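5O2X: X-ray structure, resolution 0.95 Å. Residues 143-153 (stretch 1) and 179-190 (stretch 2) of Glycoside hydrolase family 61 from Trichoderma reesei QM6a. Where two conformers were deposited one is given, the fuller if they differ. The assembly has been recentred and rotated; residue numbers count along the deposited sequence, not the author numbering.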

# COMPACT_ATOMS: atom_id res chain seq x y z
N LYS A 143 2.77 3.32 10.50
CA LYS A 143 3.95 3.82 11.18
C LYS A 143 5.21 3.15 10.65
O LYS A 143 5.29 1.92 10.58
CB LYS A 143 3.81 3.61 12.68
CG LYS A 143 5.06 4.02 13.44
CD LYS A 143 4.85 3.98 14.95
CE LYS A 143 6.16 3.86 15.72
NZ LYS A 143 5.96 3.69 17.19
N ILE A 144 6.18 3.97 10.25
CA ILE A 144 7.49 3.40 9.89
C ILE A 144 8.15 2.94 11.21
O ILE A 144 8.26 3.71 12.16
CB ILE A 144 8.34 4.45 9.21
CG1 ILE A 144 7.66 4.95 7.94
CG2 ILE A 144 9.72 3.90 8.92
CD1 ILE A 144 7.27 3.91 6.93
N PRO A 145 8.54 1.66 11.32
CA PRO A 145 9.05 1.14 12.62
C PRO A 145 10.15 2.02 13.19
O PRO A 145 11.05 2.46 12.47
CB PRO A 145 9.55 -0.24 12.23
CG PRO A 145 8.64 -0.68 11.12
CD PRO A 145 8.43 0.59 10.31
N ASP A 146 10.09 2.23 14.50
CA ASP A 146 11.07 3.05 15.19
C ASP A 146 12.50 2.56 14.99
O ASP A 146 13.41 3.38 14.93
CB ASP A 146 10.79 3.03 16.72
CG ASP A 146 9.53 3.75 17.13
OD1 ASP A 146 9.35 4.86 16.67
OD2 ASP A 146 8.76 3.25 17.99
N ASN A 147 12.65 1.24 14.89
CA ASN A 147 13.97 0.66 14.78
C ASN A 147 14.39 0.28 13.37
O ASN A 147 15.43 -0.37 13.16
CB ASN A 147 14.09 -0.50 15.76
CG ASN A 147 14.19 -0.01 17.19
OD1 ASN A 147 14.37 1.19 17.46
ND2 ASN A 147 14.07 -0.93 18.12
N LEU A 148 13.64 0.72 12.34
CA LEU A 148 14.00 0.37 10.97
C LEU A 148 15.38 0.90 10.63
O LEU A 148 15.69 2.06 10.88
CB LEU A 148 12.98 0.98 10.01
CG LEU A 148 13.16 0.57 8.55
CD1 LEU A 148 12.97 -0.88 8.30
CD2 LEU A 148 12.22 1.34 7.65
N ALA A 149 16.18 0.08 9.97
CA ALA A 149 17.51 0.51 9.58
C ALA A 149 17.42 1.64 8.56
O ALA A 149 16.53 1.63 7.67
CB ALA A 149 18.26 -0.62 8.93
N PRO A 150 18.30 2.59 8.63
CA PRO A 150 18.37 3.60 7.61
C PRO A 150 18.48 2.98 6.20
O PRO A 150 19.06 1.89 6.04
CB PRO A 150 19.62 4.40 8.00
CG PRO A 150 19.69 4.24 9.50
CD PRO A 150 19.21 2.88 9.77
N GLY A 151 17.89 3.66 5.22
CA GLY A 151 17.95 3.18 3.85
C GLY A 151 16.86 3.81 3.02
O GLY A 151 16.03 4.56 3.52
N ASN A 152 16.88 3.46 1.74
CA ASN A 152 15.82 3.86 0.81
C ASN A 152 14.91 2.66 0.61
O ASN A 152 15.39 1.54 0.40
CB ASN A 152 16.46 4.28 -0.49
CG ASN A 152 17.37 5.44 -0.31
OD1 ASN A 152 17.04 6.39 0.39
ND2 ASN A 152 18.49 5.39 -0.97
N TYR A 153 13.60 2.90 0.69
CA TYR A 153 12.63 1.83 0.62
C TYR A 153 11.46 2.21 -0.27
O TYR A 153 11.01 3.36 -0.27
CB TYR A 153 12.02 1.52 1.99
CG TYR A 153 13.03 1.06 3.04
CD1 TYR A 153 13.75 1.99 3.80
CD2 TYR A 153 13.23 -0.28 3.31
CE1 TYR A 153 14.70 1.58 4.75
CE2 TYR A 153 14.17 -0.70 4.27
CZ TYR A 153 14.86 0.25 5.00
OH TYR A 153 15.78 -0.20 5.94
N ASN A 179 8.24 6.08 -2.90
CA ASN A 179 9.65 6.06 -2.50
C ASN A 179 9.87 6.87 -1.22
O ASN A 179 9.53 8.06 -1.19
CB ASN A 179 10.53 6.70 -3.59
CG ASN A 179 10.62 5.90 -4.84
OD1 ASN A 179 10.26 4.73 -4.93
ND2 ASN A 179 11.19 6.57 -5.86
N ILE A 180 10.50 6.24 -0.24
CA ILE A 180 10.90 6.93 0.97
C ILE A 180 12.40 6.74 1.23
O ILE A 180 13.00 5.73 0.85
CB ILE A 180 10.03 6.53 2.21
CG1 ILE A 180 10.23 5.09 2.62
CG2 ILE A 180 8.59 6.87 1.95
CD1 ILE A 180 9.52 4.70 3.89
N ALA A 181 12.97 7.71 1.94
CA ALA A 181 14.37 7.64 2.41
C ALA A 181 14.28 7.79 3.91
O ALA A 181 13.86 8.83 4.40
CB ALA A 181 15.18 8.78 1.79
N VAL A 182 14.70 6.75 4.63
CA VAL A 182 14.52 6.65 6.07
C VAL A 182 15.84 6.90 6.81
O VAL A 182 16.85 6.26 6.50
CB VAL A 182 14.02 5.25 6.47
CG1 VAL A 182 13.91 5.10 7.99
CG2 VAL A 182 12.67 4.99 5.81
N SER A 183 15.80 7.77 7.81
CA SER A 183 16.92 7.92 8.76
C SER A 183 16.48 7.37 10.09
O SER A 183 15.30 7.35 10.41
CB SER A 183 17.30 9.37 8.97
OG SER A 183 16.19 10.06 9.49
N GLY A 184 17.42 6.93 10.94
CA GLY A 184 17.08 6.45 12.30
C GLY A 184 18.22 5.77 13.06
O GLY A 184 19.29 5.60 12.52
N SER A 185 17.94 5.34 14.30
CA SER A 185 18.96 4.74 15.22
C SER A 185 19.04 3.24 15.22
O SER A 185 19.91 2.65 15.89
CB SER A 185 18.68 5.22 16.64
OG SER A 185 17.49 4.59 17.18
N GLY A 186 18.15 2.61 14.45
CA GLY A 186 17.99 1.18 14.59
C GLY A 186 18.67 0.42 13.44
O GLY A 186 19.28 1.00 12.53
N SER A 187 18.55 -0.89 13.54
CA SER A 187 19.18 -1.78 12.58
C SER A 187 18.24 -2.84 12.04
O SER A 187 18.70 -3.75 11.35
CB SER A 187 20.42 -2.43 13.16
OG SER A 187 20.06 -3.31 14.18
N LEU A 188 16.94 -2.72 12.29
CA LEU A 188 15.98 -3.73 11.85
C LEU A 188 15.99 -3.81 10.31
O LEU A 188 15.76 -2.78 9.65
CB LEU A 188 14.60 -3.36 12.35
CG LEU A 188 13.45 -4.28 12.03
CD1 LEU A 188 13.61 -5.55 12.81
CD2 LEU A 188 12.11 -3.63 12.31
N GLN A 189 16.18 -5.00 9.78
CA GLN A 189 16.20 -5.21 8.33
C GLN A 189 15.54 -6.55 8.04
O GLN A 189 16.21 -7.55 7.87
CB GLN A 189 17.61 -5.08 7.76
CG GLN A 189 17.65 -4.96 6.24
CD GLN A 189 16.96 -3.74 5.69
OE1 GLN A 189 15.99 -3.83 4.94
NE2 GLN A 189 17.50 -2.57 6.02
N PRO A 190 14.20 -6.58 8.03
CA PRO A 190 13.49 -7.85 8.02
C PRO A 190 13.56 -8.56 6.68
O PRO A 190 13.70 -7.95 5.63
CB PRO A 190 12.04 -7.43 8.32
CG PRO A 190 12.16 -6.15 9.01
CD PRO A 190 13.27 -5.47 8.29
O HOH W 1 15.75 3.44 13.26
O HOH W 2 17.06 2.00 17.82

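Val182, Tyr153 and Ile180 are the residues most covered across this contact, losing 97, 90 and 74 Å² respectively of the 879 Å² buried in total, and all three direct CB to the same face of a two-stranded antiparallel ladder. The strand axes, at 154° between their N-to-C directions, approach to 4.7 Å. Four backbone hydrogen bonds fix the register: Gly151 N to Val182 O (3.1 Å), Val182 N to Gly151 O (2.8 Å), Tyr153 N to Ile180 O (2.9 Å) and Ile180 N to Tyr153 O (2.9 Å), with N-H...O angles of 158° to 172°. Between these pairs, Asn152 and Ala181 form the non-hydrogen-bonded pair, CA atoms 4.4 Å apart; their side chains occupy the other face, where Asn152 OD1 lies 3.3 Å from Ala181 CB.

Val182 is central to the apolar packing. Its CG2 methyl lies 3.8 Å from Tyr153 CD1, 4.1 Å from Leu148 CD2 and 4.4 Å from Ile144 CG2, so a short branched side chain meets three partners from stretch 1. Ile180 extends the apolar surface: its CG1 is 4.0 Å from Tyr153 CB and its CD1 is 3.9 Å from Ile144 CD1, a reach provided by chi2 near 174°.

Tyr153, with chi1 at -61° (m), combines this packing with a polar terminus. Its OH donates to Ala149 O (2.6 Å) and accepts from Gln189 NE2 (2.9 Å, 146°), so the hydroxyl of a buried ring is satisfied while linking the strand to both loops. Gly151 leaves room beside that ring: an ideal CB would sit 3.3 Å from Tyr153 CE1, and the phi/psi of 161/178 would also jam it against the preceding carbonyl oxygen.

Beyond the ladder, Leu148 and Leu188 form a single bridge, CA atoms 4.6 Å apart. Leu188 N donates to Asn147 O (2.9 Å, 156°), and Ala149 N donates to Leu188 O (2.9 Å, 161°). A type I turn from Pro145 to Leu148, closed by Leu148 N to Pro145 O at 3.1 Å, leads into this bridge, and Pro145 CB packs 4.2 Å from Leu188 CD2. Gly186 fits closely here: its CA is 3.3 Å from Asn147 O, and an ideal CB would clash with that oxygen at 2.2 Å. Water 1 joins the loops by donating to Asp146 O (2.9 Å) and Leu148 O (2.8 Å) while accepting from Gly186 N (2.8 Å).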